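Local atomic coordinates of UV damage endonuclease (Sulfolobus acidocaldarius, PDB entry 3TC3), a protein that binds manganese and probably nicks damaged DNA as an endonuclease of excision repair, recognising different lesions by flipping out dinucleotides. Residues A[24-29]-A[294-299]; A[117-122]-A[284-289]; A[156-161]-A[244-249]. One frame throughout, in Å; residues are numbered along the deposited sequence. Where two conformers were deposited one is given.

Interaction 1 (A[24-29]-A[294-299])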
ATOM      1  N   VAL A  24     -12.004   5.692  -3.852  1.00 13.40           N
ATOM      2  CA  VAL A  24     -11.261   4.875  -4.790  1.00 13.32           C
ATOM      3  C   VAL A  24      -9.809   5.334  -4.899  1.00 12.78           C
ATOM      4  O   VAL A  24      -9.547   6.525  -4.868  1.00 12.62           O
ATOM      5  CB  VAL A  24     -11.916   5.131  -6.206  1.00 15.84           C
ATOM      6  CG1 VAL A  24     -11.058   4.538  -7.390  1.00 18.48           C
ATOM      7  CG2 VAL A  24     -13.380   4.686  -6.228  1.00 20.52           C
ATOM      8  N   GLY A  25      -8.872   4.360  -4.964  1.00 10.57           N
ATOM      9  CA  GLY A  25      -7.469   4.668  -5.273  1.00 10.29           C
ATOM     10  C   GLY A  25      -6.858   3.837  -6.335  1.00 10.19           C
ATOM     11  O   GLY A  25      -7.393   2.842  -6.738  1.00 10.75           O
ATOM     12  N   TYR A  26      -5.668   4.326  -6.752  1.00  9.88           N
ATOM     13  CA  TYR A  26      -4.797   3.485  -7.628  1.00  9.08           C
ATOM     14  C   TYR A  26      -3.361   3.634  -7.144  1.00  9.54           C
ATOM     15  O   TYR A  26      -3.075   4.428  -6.228  1.00  9.11           O
ATOM     16  CB  TYR A  26      -5.007   3.726  -9.098  1.00  9.76           C
ATOM     17  CG  TYR A  26      -4.684   5.118  -9.518  1.00  9.72           C
ATOM     18  CD1 TYR A  26      -5.606   6.208  -9.282  1.00 11.45           C
ATOM     19  CD2 TYR A  26      -3.429   5.419 -10.152  1.00 10.30           C
ATOM     20  CE1 TYR A  26      -5.293   7.533  -9.660  1.00 11.42           C
ATOM     21  CE2 TYR A  26      -3.130   6.745 -10.497  1.00 10.58           C
ATOM     22  CZ  TYR A  26      -4.048   7.774 -10.220  1.00 12.14           C
ATOM     23  OH  TYR A  26      -3.682   9.061 -10.641  1.00 12.43           O
ATOM     24  N   VAL A  27      -2.445   2.942  -7.834  1.00  8.78           N
ATOM     25  CA  VAL A  27      -1.094   2.698  -7.227  1.00  9.02           C
ATOM     26  C   VAL A  27       0.007   3.398  -8.030  1.00 10.32           C
ATOM     27  O   VAL A  27       0.144   3.194  -9.254  1.00 10.68           O
ATOM     28  CB  VAL A  27      -0.832   1.192  -7.275  1.00  9.07           C
ATOM     29  CG1 VAL A  27       0.655   0.834  -6.861  1.00  9.36           C
ATOM     30  CG2 VAL A  27      -1.878   0.466  -6.367  1.00  8.74           C
ATOM     31  N   SER A  28       0.848   4.173  -7.334  1.00 10.19           N
ATOM     32  CA  SER A  28       2.244   4.609  -7.736  1.00 11.55           C
ATOM     33  C   SER A  28       2.367   5.710  -8.770  1.00 12.25           C
ATOM     34  O   SER A  28       3.137   6.631  -8.558  1.00 13.53           O
ATOM     35  CB  SER A  28       3.115   3.402  -8.117  1.00 13.52           C
ATOM     36  OG  SER A  28       3.473   2.757  -6.897  1.00 15.33           O
ATOM     37  N   THR A  29       1.654   5.587  -9.883  1.00 11.64           N
ATOM     38  CA  THR A  29       1.862   6.596 -10.966  1.00 13.35           C
ATOM     39  C   THR A  29       0.653   6.546 -11.873  1.00 12.01           C
ATOM     40  O   THR A  29      -0.258   5.716 -11.689  1.00 12.21           O
ATOM     41  CB  THR A  29       3.191   6.384 -11.710  1.00 14.70           C
ATOM     42  OG1 THR A  29       3.527   7.566 -12.437  1.00 16.92           O
ATOM     43  CG2 THR A  29       3.154   5.152 -12.601  1.00 16.08           C
ATOM     44  N   ILE A 294      -6.939   4.459 -15.313  1.00 12.57           N
ATOM     45  CA  ILE A 294      -8.039   4.178 -16.266  1.00 12.89           C
ATOM     46  C   ILE A 294      -9.115   3.294 -15.533  1.00 12.58           C
ATOM     47  O   ILE A 294     -10.327   3.572 -15.612  1.00 14.58           O
ATOM     48  CB  ILE A 294      -7.488   3.520 -17.507  1.00 14.25           C
ATOM     49  CG1 ILE A 294      -6.496   4.470 -18.267  1.00 18.01           C
ATOM     50  CG2 ILE A 294      -8.717   2.982 -18.424  1.00 15.00           C
ATOM     51  CD1 ILE A 294      -7.056   5.393 -19.245  1.00 21.66           C
ATOM     52  N   SER A 295      -8.682   2.291 -14.738  1.00 12.21           N
ATOM     53  CA  SER A 295      -9.600   1.584 -13.923  1.00 11.62           C
ATOM     54  C   SER A 295     -10.175   2.437 -12.800  1.00 11.70           C
ATOM     55  O   SER A 295     -11.342   2.210 -12.425  1.00 12.24           O
ATOM     56  CB  SER A 295      -8.990   0.279 -13.340  1.00 11.92           C
ATOM     57  OG  SER A 295      -9.033  -0.723 -14.344  1.00 12.37           O
ATOM     58  N   ALA A 296      -9.393   3.373 -12.225  1.00 11.76           N
ATOM     59  CA  ALA A 296      -9.932   4.212 -11.175  1.00 12.01           C
ATOM     60  C   ALA A 296     -11.066   5.072 -11.725  1.00 12.81           C
ATOM     61  O   ALA A 296     -12.081   5.243 -11.028  1.00 13.59           O
ATOM     62  CB  ALA A 296      -8.848   5.098 -10.618  1.00 13.28           C
ATOM     63  N   LEU A 297     -10.928   5.509 -12.978  1.00 14.04           N
ATOM     64  CA  LEU A 297     -12.043   6.250 -13.612  1.00 15.34           C
ATOM     65  C   LEU A 297     -13.262   5.408 -13.795  1.00 15.05           C
ATOM     66  O   LEU A 297     -14.358   5.916 -13.547  1.00 17.10           O
ATOM     67  CB  LEU A 297     -11.632   6.883 -14.939  1.00 15.25           C
ATOM     68  CG  LEU A 297     -10.547   7.961 -14.734  1.00 17.33           C
ATOM     69  CD1 LEU A 297     -10.035   8.388 -16.084  1.00 19.59           C
ATOM     70  CD2 LEU A 297     -11.065   9.149 -13.915  1.00 17.65           C
ATOM     71  N   LYS A 298     -13.092   4.120 -14.155  1.00 15.01           N
ATOM     72  CA  LYS A 298     -14.249   3.227 -14.360  1.00 16.41           C
ATOM     73  C   LYS A 298     -14.874   3.050 -12.974  1.00 14.80           C
ATOM     74  O   LYS A 298     -16.123   3.099 -12.822  1.00 15.73           O
ATOM     75  CB  LYS A 298     -13.761   1.886 -14.897  1.00 18.06           C
ATOM     76  CG  LYS A 298     -13.126   1.768 -16.347  1.00 23.41           C
ATOM     77  CD  LYS A 298     -12.563   0.246 -16.503  1.00 24.63           C
ATOM     78  CE  LYS A 298     -12.260  -0.199 -17.896  1.00 30.59           C
ATOM     79  NZ  LYS A 298     -12.082  -1.694 -17.729  1.00 24.61           N
ATOM     80  N   ALA A 299     -14.048   2.876 -11.905  1.00 13.07           N
ATOM     81  CA  ALA A 299     -14.676   2.642 -10.618  1.00 13.20           C
ATOM     82  C   ALA A 299     -15.435   3.875 -10.053  1.00 13.03           C
ATOM     83  O   ALA A 299     -16.482   3.712  -9.429  1.00 13.74           O
ATOM     84  CB  ALA A 299     -13.571   2.165  -9.616  1.00 13.17           C
TER

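Interaction 2 (A[117-122]-A[284-289]). With MN (manganese (II) ion), chain C.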
ATOM      1  N   ARG A 117      -6.627   9.874   1.317  1.00 15.05           N
ATOM      2  CA  ARG A 117      -6.087   8.774   2.178  1.00 13.22           C
ATOM      3  C   ARG A 117      -4.873   8.230   1.472  1.00 12.77           C
ATOM      4  O   ARG A 117      -4.888   8.107   0.258  1.00 12.06           O
ATOM      5  CB  ARG A 117      -7.128   7.681   2.273  1.00 15.36           C
ATOM      6  CG  ARG A 117      -6.878   6.563   3.230  1.00 17.10           C
ATOM      7  CD  ARG A 117      -7.651   6.713   4.468  1.00 22.96           C
ATOM      8  NE  ARG A 117      -7.262   5.766   5.508  1.00 21.86           N
ATOM      9  CZ  ARG A 117      -7.973   4.698   5.869  1.00 20.97           C
ATOM     10  NH1 ARG A 117      -9.100   4.293   5.246  1.00 21.73           N
ATOM     11  NH2 ARG A 117      -7.508   4.056   6.967  1.00 21.53           N
ATOM     12  N   ILE A 118      -3.872   7.840   2.256  1.00 11.70           N
ATOM     13  CA  ILE A 118      -2.575   7.397   1.653  1.00 11.05           C
ATOM     14  C   ILE A 118      -2.140   6.020   2.197  1.00 11.49           C
ATOM     15  O   ILE A 118      -2.195   5.743   3.428  1.00 11.46           O
ATOM     16  CB  ILE A 118      -1.460   8.438   2.007  1.00 12.08           C
ATOM     17  CG1 ILE A 118      -1.708   9.777   1.250  1.00 13.22           C
ATOM     18  CG2 ILE A 118      -0.075   7.941   1.643  1.00 12.91           C
ATOM     19  CD1 ILE A 118      -1.779   9.642  -0.290  1.00 14.96           C
ATOM     20  N   SER A 119      -1.658   5.178   1.313  1.00 10.83           N
ATOM     21  CA  SER A 119      -1.004   3.953   1.735  1.00 10.65           C
ATOM     22  C   SER A 119       0.338   3.847   0.969  1.00 10.81           C
ATOM     23  O   SER A 119       0.617   4.650   0.037  1.00 10.41           O
ATOM     24  CB  SER A 119      -1.837   2.715   1.461  1.00 11.25           C
ATOM     25  OG  SER A 119      -2.014   2.564   0.061  1.00 12.51           O
ATOM     26  N   MET A 120       1.219   2.968   1.463  1.00  9.38           N
ATOM     27  CA  MET A 120       2.430   2.602   0.741  1.00  9.81           C
ATOM     28  C   MET A 120       2.589   1.121   0.949  1.00  9.69           C
ATOM     29  O   MET A 120       2.241   0.592   2.002  1.00 10.23           O
ATOM     30  CB  MET A 120       3.696   3.304   1.247  1.00 10.33           C
ATOM     31  CG  MET A 120       3.607   4.879   1.083  1.00 11.26           C
ATOM     32  SD  MET A 120       5.222   5.640   1.558  1.00 11.74           S
ATOM     33  CE  MET A 120       6.197   5.211   0.092  1.00 11.87           C
ATOM     34  N   HIS A 121       3.274   0.463  -0.019  1.00 10.11           N
ATOM     35  CA  HIS A 121       3.554  -1.007   0.100  0.50 11.68           C
ATOM     36  C   HIS A 121       5.005  -1.189  -0.312  1.00 11.86           C
ATOM     37  O   HIS A 121       5.349  -1.169  -1.487  1.00 14.09           O
ATOM     38  CB  HIS A 121       2.624  -1.742  -0.890  0.50 13.69           C
ATOM     39  CG  HIS A 121       2.828  -3.256  -1.001  0.50 16.52           C
ATOM     40  ND1 HIS A 121       3.804  -3.817  -1.716  0.50 20.72           N
ATOM     41  CD2 HIS A 121       2.014  -4.304  -0.561  0.50 21.36           C
ATOM     42  CE1 HIS A 121       3.670  -5.171  -1.706  0.50 22.93           C
ATOM     43  NE2 HIS A 121       2.561  -5.470  -1.017  0.50 21.74           N
ATOM     44  N   PRO A 122       5.854  -1.457   0.637  1.00 11.69           N
ATOM     45  CA  PRO A 122       7.281  -1.666   0.314  1.00 13.59           C
ATOM     46  C   PRO A 122       7.563  -2.881  -0.555  1.00 16.34           C
ATOM     47  O   PRO A 122       8.666  -2.970  -1.103  1.00 23.28           O
ATOM     48  CB  PRO A 122       7.991  -1.849   1.691  1.00 15.27           C
ATOM     49  CG  PRO A 122       7.018  -1.636   2.599  1.00 16.58           C
ATOM     50  CD  PRO A 122       5.599  -1.440   2.079  1.00 14.80           C
ATOM     51  N   ASP A 284     -12.257   2.083   1.960  1.00 15.24           N
ATOM     52  CA  ASP A 284     -11.453   2.714   0.875  1.00 14.02           C
ATOM     53  C   ASP A 284     -10.820   1.624   0.026  1.00 13.23           C
ATOM     54  O   ASP A 284     -10.252   0.733   0.587  1.00 12.09           O
ATOM     55  CB  ASP A 284     -10.428   3.618   1.538  1.00 15.21           C
ATOM     56  CG  ASP A 284     -11.117   4.856   2.181  1.00 18.20           C
ATOM     57  OD1 ASP A 284     -12.239   5.201   1.729  1.00 19.78           O
ATOM     58  OD2 ASP A 284     -10.468   5.379   3.072  1.00 22.42           O
ATOM     59  N   ILE A 285     -11.068   1.680  -1.270  1.00 12.48           N
ATOM     60  CA  ILE A 285     -10.743   0.584  -2.193  1.00 12.08           C
ATOM     61  C   ILE A 285      -9.510   0.947  -3.057  1.00 11.36           C
ATOM     62  O   ILE A 285      -9.564   1.915  -3.840  1.00 11.29           O
ATOM     63  CB  ILE A 285     -11.891   0.289  -3.125  1.00 14.63           C
ATOM     64  CG1 ILE A 285     -13.123  -0.156  -2.373  1.00 17.15           C
ATOM     65  CG2 ILE A 285     -11.543  -0.862  -4.095  1.00 15.34           C
ATOM     66  CD1 ILE A 285     -14.419  -0.206  -3.329  1.00 19.50           C
ATOM     67  N   MET A 286      -8.424   0.181  -2.900  1.00 10.46           N
ATOM     68  CA  MET A 286      -7.228   0.421  -3.737  1.00  9.67           C
ATOM     69  C   MET A 286      -7.219  -0.525  -4.895  1.00 10.04           C
ATOM     70  O   MET A 286      -7.254  -1.780  -4.698  1.00 10.59           O
ATOM     71  CB  MET A 286      -5.982   0.107  -2.897  1.00 10.48           C
ATOM     72  CG  MET A 286      -4.635   0.379  -3.674  1.00  8.89           C
ATOM     73  SD  MET A 286      -4.480   2.039  -4.369  1.00 10.68           S
ATOM     74  CE  MET A 286      -4.588   3.015  -2.861  1.00 10.50           C
ATOM     75  N   LEU A 287      -7.316  -0.027  -6.120  1.00 10.13           N
ATOM     76  CA  LEU A 287      -7.302  -0.906  -7.313  1.00 10.19           C
ATOM     77  C   LEU A 287      -5.972  -1.381  -7.734  1.00 10.78           C
ATOM     78  O   LEU A 287      -5.065  -0.549  -7.962  1.00 14.40           O
ATOM     79  CB  LEU A 287      -7.956  -0.189  -8.522  1.00 11.98           C
ATOM     80  CG  LEU A 287      -9.301   0.411  -8.176  1.00 11.09           C
ATOM     81  CD1 LEU A 287      -9.804   1.244  -9.397  1.00 13.73           C
ATOM     82  CD2 LEU A 287     -10.378  -0.699  -7.879  1.00 13.31           C
ATOM     83  N   GLU A 288      -5.738  -2.669  -7.682  1.00 10.05           N
ATOM     84  CA  GLU A 288      -4.406  -3.193  -8.065  1.00 10.67           C
ATOM     85  C   GLU A 288      -4.548  -3.919  -9.400  1.00 11.66           C
ATOM     86  O   GLU A 288      -4.853  -5.164  -9.488  1.00 13.24           O
ATOM     87  CB  GLU A 288      -3.970  -4.232  -7.008  1.00 11.89           C
ATOM     88  CG  GLU A 288      -3.703  -3.600  -5.659  1.00 15.20           C
ATOM     89  CD  GLU A 288      -3.050  -4.561  -4.685  1.00 20.78           C
ATOM     90  OE1 GLU A 288      -3.508  -5.741  -4.641  1.00 26.26           O
ATOM     91  OE2 GLU A 288      -2.203  -4.117  -3.916  1.00 22.65           O
ATOM     92  N   VAL A 289      -4.681  -3.065 -10.393  1.00 11.75           N
ATOM     93  CA  VAL A 289      -4.788  -3.583 -11.788  1.00 12.17           C
ATOM     94  C   VAL A 289      -3.808  -2.776 -12.639  1.00 11.42           C
ATOM     95  O   VAL A 289      -3.382  -1.674 -12.330  1.00 13.02           O
ATOM     96  CB  VAL A 289      -6.222  -3.474 -12.295  1.00 14.64           C
ATOM     97  CG1 VAL A 289      -7.100  -4.608 -11.663  1.00 15.75           C
ATOM     98  CG2 VAL A 289      -6.819  -2.053 -12.154  1.00 15.39           C
TER
HETATM   99 MN    MN C 290      -3.091  -6.739  -2.628  1.00 45.06          MN
HETATM  100  O   HOH W   1      -0.946  -5.711  -2.398  1.00 26.75           O

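Interaction 3 (A[156-161]-A[244-249])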
ATOM      1  N   GLU A 156      -0.336  10.958   8.225  1.00 20.06           N
ATOM      2  CA  GLU A 156      -0.298   9.616   8.879  1.00 20.33           C
ATOM      3  C   GLU A 156      -0.069   8.551   7.808  1.00 19.22           C
ATOM      4  O   GLU A 156       1.154   8.281   7.539  1.00 18.31           O
ATOM      5  CB  GLU A 156      -1.541   9.317   9.706  1.00 26.17           C
ATOM      6  CG  GLU A 156      -1.796  10.274  10.967  1.00 31.78           C
ATOM      7  CD  GLU A 156      -0.600  10.504  11.883  1.00 38.98           C
ATOM      8  OE1 GLU A 156       0.205   9.585  12.162  1.00 35.32           O
ATOM      9  OE2 GLU A 156      -0.480  11.643  12.394  1.00 45.40           O
ATOM     10  N   GLY A 157      -1.153   7.987   7.247  1.00 15.63           N
ATOM     11  CA  GLY A 157      -0.944   7.002   6.161  1.00 13.14           C
ATOM     12  C   GLY A 157      -0.674   5.652   6.764  1.00 13.81           C
ATOM     13  O   GLY A 157      -0.371   5.526   7.955  1.00 16.52           O
ATOM     14  N   LYS A 158      -0.811   4.656   5.942  1.00 11.02           N
ATOM     15  CA  LYS A 158      -0.494   3.256   6.323  1.00 11.16           C
ATOM     16  C   LYS A 158       0.622   2.676   5.494  1.00 11.30           C
ATOM     17  O   LYS A 158       0.678   2.918   4.284  1.00 11.08           O
ATOM     18  CB  LYS A 158      -1.738   2.365   6.192  1.00 11.19           C
ATOM     19  CG  LYS A 158      -2.925   2.809   7.165  1.00 12.56           C
ATOM     20  CD  LYS A 158      -2.556   2.758   8.586  1.00 13.55           C
ATOM     21  CE  LYS A 158      -3.834   3.023   9.461  1.00 18.10           C
ATOM     22  NZ  LYS A 158      -3.338   3.214  10.827  1.00 20.96           N
ATOM     23  N   ILE A 159       1.376   1.766   6.095  1.00 10.62           N
ATOM     24  CA  ILE A 159       2.447   1.028   5.395  1.00 10.07           C
ATOM     25  C   ILE A 159       2.022  -0.379   5.465  1.00 10.56           C
ATOM     26  O   ILE A 159       1.968  -0.975   6.565  1.00 10.91           O
ATOM     27  CB  ILE A 159       3.849   1.228   6.128  1.00 10.52           C
ATOM     28  CG1 ILE A 159       4.208   2.712   6.143  1.00 11.82           C
ATOM     29  CG2 ILE A 159       4.872   0.384   5.397  1.00 11.44           C
ATOM     30  CD1 ILE A 159       5.411   2.982   7.174  1.00 11.66           C
ATOM     31  N   GLN A 160       1.718  -0.963   4.301  1.00 10.04           N
ATOM     32  CA  GLN A 160       1.134  -2.327   4.262  1.00 11.05           C
ATOM     33  C   GLN A 160       2.250  -3.303   3.869  1.00 10.83           C
ATOM     34  O   GLN A 160       3.022  -3.142   2.843  1.00 11.15           O
ATOM     35  CB  GLN A 160      -0.024  -2.378   3.249  1.00 13.71           C
ATOM     36  CG  GLN A 160       0.301  -2.175   1.887  1.00 16.74           C
ATOM     37  CD  GLN A 160      -1.034  -2.083   1.110  1.00 19.25           C
ATOM     38  OE1 GLN A 160      -1.560  -0.954   1.002  1.00 24.65           O
ATOM     39  NE2 GLN A 160      -1.649  -3.250   0.724  1.00 19.92           N
ATOM     40  N   ILE A 161       2.263  -4.413   4.617  1.00 10.96           N
ATOM     41  CA  ILE A 161       3.175  -5.496   4.266  1.00 10.72           C
ATOM     42  C   ILE A 161       2.517  -6.889   4.346  1.00 11.58           C
ATOM     43  O   ILE A 161       1.471  -6.982   4.918  1.00 11.06           O
ATOM     44  CB  ILE A 161       4.423  -5.548   5.180  1.00 11.49           C
ATOM     45  CG1 ILE A 161       3.995  -5.759   6.630  1.00 12.31           C
ATOM     46  CG2 ILE A 161       5.226  -4.233   4.971  1.00 11.81           C
ATOM     47  CD1 ILE A 161       5.280  -6.024   7.621  1.00 14.63           C
ATOM     48  N   TRP A 244      -9.700  -2.307  12.487  1.00 13.94           N
ATOM     49  CA  TRP A 244      -9.379  -0.890  12.188  1.00 14.46           C
ATOM     50  C   TRP A 244     -10.033   0.009  13.187  1.00 17.67           C
ATOM     51  O   TRP A 244     -11.197  -0.175  13.506  1.00 21.71           O
ATOM     52  CB  TRP A 244      -9.847  -0.509  10.773  1.00 13.69           C
ATOM     53  CG  TRP A 244      -9.091  -1.225   9.731  1.00 12.68           C
ATOM     54  CD1 TRP A 244      -9.298  -2.522   9.317  1.00 11.69           C
ATOM     55  CD2 TRP A 244      -8.112  -0.663   8.827  1.00 12.30           C
ATOM     56  NE1 TRP A 244      -8.418  -2.839   8.257  1.00 11.88           N
ATOM     57  CE2 TRP A 244      -7.697  -1.762   7.931  1.00 11.29           C
ATOM     58  CE3 TRP A 244      -7.484   0.559   8.710  1.00 12.65           C
ATOM     59  CZ2 TRP A 244      -6.680  -1.622   6.978  1.00 11.36           C
ATOM     60  CZ3 TRP A 244      -6.499   0.696   7.708  1.00 12.46           C
ATOM     61  CH2 TRP A 244      -6.108  -0.378   6.885  1.00 12.33           C
ATOM     62  N   LYS A 245      -9.355   1.082  13.518  1.00 19.99           N
ATOM     63  CA  LYS A 245     -10.040   2.069  14.371  1.00 24.99           C
ATOM     64  C   LYS A 245     -10.812   3.050  13.474  1.00 29.02           C
ATOM     65  O   LYS A 245     -11.862   3.566  13.847  1.00 32.70           O
ATOM     66  CB  LYS A 245      -9.034   2.754  15.314  1.00 29.67           C
ATOM     67  CG  LYS A 245      -8.954   1.954  16.628  1.00 37.48           C
ATOM     68  CD  LYS A 245      -7.852   2.416  17.554  1.00 43.08           C
ATOM     69  CE  LYS A 245      -7.580   1.330  18.603  1.00 48.50           C
ATOM     70  NZ  LYS A 245      -6.666   0.324  17.963  1.00 50.65           N
ATOM     71  N   ASP A 246     -10.292   3.240  12.248  1.00 28.12           N
ATOM     72  CA  ASP A 246     -10.912   4.140  11.262  1.00 31.08           C
ATOM     73  C   ASP A 246     -11.509   3.302  10.098  1.00 27.92           C
ATOM     74  O   ASP A 246     -11.712   2.099  10.229  1.00 26.73           O
ATOM     75  CB  ASP A 246      -9.893   5.209  10.773  1.00 34.71           C
ATOM     76  CG  ASP A 246      -8.527   4.625  10.417  1.00 39.08           C
ATOM     77  OD1 ASP A 246      -8.372   3.389  10.437  1.00 36.64           O
ATOM     78  OD2 ASP A 246      -7.572   5.386  10.121  1.00 49.27           O
ATOM     79  N   ARG A 247     -11.805   3.915   8.955  1.00 24.46           N
ATOM     80  CA  ARG A 247     -12.346   3.162   7.894  1.00 22.26           C
ATOM     81  C   ARG A 247     -11.289   2.146   7.342  1.00 18.14           C
ATOM     82  O   ARG A 247     -10.147   2.493   7.069  1.00 17.89           O
ATOM     83  CB  ARG A 247     -12.747   4.132   6.796  1.00 24.42           C
ATOM     84  CG  ARG A 247     -13.468   3.485   5.696  1.00 27.25           C
ATOM     85  CD  ARG A 247     -13.665   4.443   4.571  1.00 27.97           C
ATOM     86  NE  ARG A 247     -14.708   5.387   4.883  1.00 30.73           N
ATOM     87  CZ  ARG A 247     -15.119   6.316   4.047  1.00 28.66           C
ATOM     88  NH1 ARG A 247     -14.575   6.444   2.835  1.00 27.94           N
ATOM     89  NH2 ARG A 247     -16.090   7.103   4.425  1.00 31.47           N
ATOM     90  N   PRO A 248     -11.706   0.910   7.098  1.00 15.16           N
ATOM     91  CA  PRO A 248     -10.735  -0.047   6.497  1.00 14.78           C
ATOM     92  C   PRO A 248     -10.289   0.283   5.130  1.00 14.04           C
ATOM     93  O   PRO A 248     -11.017   0.954   4.355  1.00 13.49           O
ATOM     94  CB  PRO A 248     -11.455  -1.348   6.477  1.00 15.74           C
ATOM     95  CG  PRO A 248     -12.694  -1.156   7.235  1.00 17.72           C
ATOM     96  CD  PRO A 248     -13.020   0.295   7.351  1.00 17.75           C
ATOM     97  N   MET A 249      -9.083  -0.182   4.783  1.00 14.09           N
ATOM     98  CA  MET A 249      -8.648  -0.225   3.400  1.00 14.29           C
ATOM     99  C   MET A 249      -8.786  -1.577   2.898  1.00 14.25           C
ATOM    100  O   MET A 249      -8.479  -2.534   3.618  1.00 16.28           O
ATOM    101  CB  MET A 249      -7.208   0.158   3.306  1.00 13.64           C
ATOM    102  CG  MET A 249      -6.853   1.551   3.819  1.00 14.45           C
ATOM    103  SD  MET A 249      -5.038   1.852   3.792  1.00 15.93           S
ATOM    104  CE  MET A 249      -4.969   3.504   4.332  1.00 16.04           C
TER

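Interaction 1 (A[24-29]-A[294-299])
Val-24 and Tyr-26 present their side chains to the same small methyl, that of Ala-296, and this is where strand and helix pack most closely. The Ala-296 CB lies 3.7 Å from Tyr-26 CD1, approaching the ring obliquely, and 4.0 Å from Val-24 CG1. One turn further on, Ala-299 CB comes to 4.1 Å from that same Val-24 CG1, so a single branch of the valine fits over two alanines of the helix. It can do so because CG1 stands anti to the backbone N (chi1 169°), swung to the helix side. No hydrogen bond crosses; the contact is entirely van der Waals, and alanine on the helix lets its axis run 8.0 Å from that of strand 24-27, nearly antiparallel at 171°. This is the wall of a TIM barrel: helix 293-305, which follows the last strand, 283-287, in the chain, lies outside the sheet and also covers the first strand, 22-27. Tyr-26 stays in the packed layer right to its hydroxyl, which is hydrogen-bonded to Asn-69 and Asn-30, while its ring makes an edge-to-face contact with Phe-77. The helix is looser on the side of Ile-294, Leu-297 and Lys-298. Ile-294 is exposed, while Leu-297 and Lys-298 are partly so; Leu-297 leans on Trp-68 of helix 48-71, and the Lys-298 amine bonds to Thr-267 and the backbone of Ile-268. Beyond Tyr-26 the chain turns away, and Val-27 and Ser-28, partly exposed, do not touch the helix.

Interaction 2 (A[117-122]-A[284-289])
Arg-117 and Asp-284 face each other with their CA atoms 8.2 Å apart, and Ser-119 CA and Met-286 CA are 9.0 Å apart, so strands 117-120 and 283-287 look at each other through side chains alone, without backbone pairing. The salt bridge is the firm link. Arg-117 NH1 gives a 2.8 Å hydrogen bond to Asp-284 OD2, fairly straight at 163° and lying in the guanidinium plane. The donor meets OD2 on its anti side, tilted out of the carboxylate plane, and the two flat groups stand 73° apart. A bend at chi2 (102°) turns the arginine chain back, which also lays its CD 3.4 Å from Asp-284 OD2. Both partners are held from other directions: Arg-117 NH1 also bonds to the carbonyl of Arg-247, Asp-284 OD2 pairs with Arg-23, and Asp-284 OD1 pairs with Arg-247. Replacing the arginine with a leucine would probably leave the Arg-247 carbonyl without this donor and Asp-284 OD2 with less positive charge to balance it. Further along the strands the contact is lighter and makes no hydrogen bond: Met-286, bent beyond its CG, brings its methyl CE to 3.9 Å from the Ser-119 hydroxyl oxygen OG, a van der Waals contact. Farther along segment 284-289, Glu-288 OE1 binds the manganese ion at 2.3 Å, and a water lies 2.4 Å from the metal. Glu-195 and Asp-220 bind the same ion, and Asp-251 belongs to the site, while Arg-78 forms a salt bridge with Glu-288 OE2. The salt bridge crosses the barrel interior near the strand starts, and the metal site lies at the carboxyl ends of the strands, where TIM-barrel enzymes keep their active sites.

Interaction 3 (A[156-161]-A[244-249])
Lys-158 meets Met-249 and Trp-244 through its hydrocarbon chain, and these van der Waals contacts carry most of the interface. Met-249, extended beyond CG, ends with its CE 3.6 Å from Lys-158 CG and 3.9 Å from Lys-158 CB, its sulfur lying slightly farther back. The lysine bends at chi2 (-60°), and its outer part then runs past the indole in the opposite sense, bringing CE to 3.9 Å from Trp-244 CZ3 in an oblique approach. The indole is itself fixed: Pro-248 CA sits 3.6 Å above one face, over its centre, and NE1 is hydrogen-bonded to the carbonyl of Val-217. The electrostatic share is small. Lys-158 NZ and Asp-246 OD2 are of opposite charge but 4.8 Å apart, too far to form a salt bridge; Asp-246 OD2 has a further long, weak ion pair with Arg-117. The contact lies at the end of the barrel where strand 158-162 begins, and the loop leading into strand 249-252 packs against it. Its chemistry implies that the lysine methylenes serve as an apolar surface against methionine and tryptophan, while the ammonium group probably feels the aspartate only weakly, at a distance.

Overall arrangement
All three contacts reach one closed parallel barrel. Interaction 1 and interaction 2, with centres 9 Å apart, meet where neighbouring strands pair: Gly-25 N lies 2.8 Å from Ile-285 O, and Gly-25 O lies 2.9 Å from Leu-287 N. Interactions 2 and 3 are 10 Å apart between centres and share another strand pairing, Met-120 O to Gln-160 N at 2.8 Å, while Arg-117 NE packs 3.4 Å from Met-249 CE. Interactions 1 and 3 do not touch. Only interaction 2 holds a manganese ligand; the ion is about 10 Å from the Met-249 side chain and about 12 Å from that of Tyr-26. Gln-160 NE2 hydrogen-bonds to Asp-251 and Glu-195 of the metal site, which places interaction 3 in its second shell.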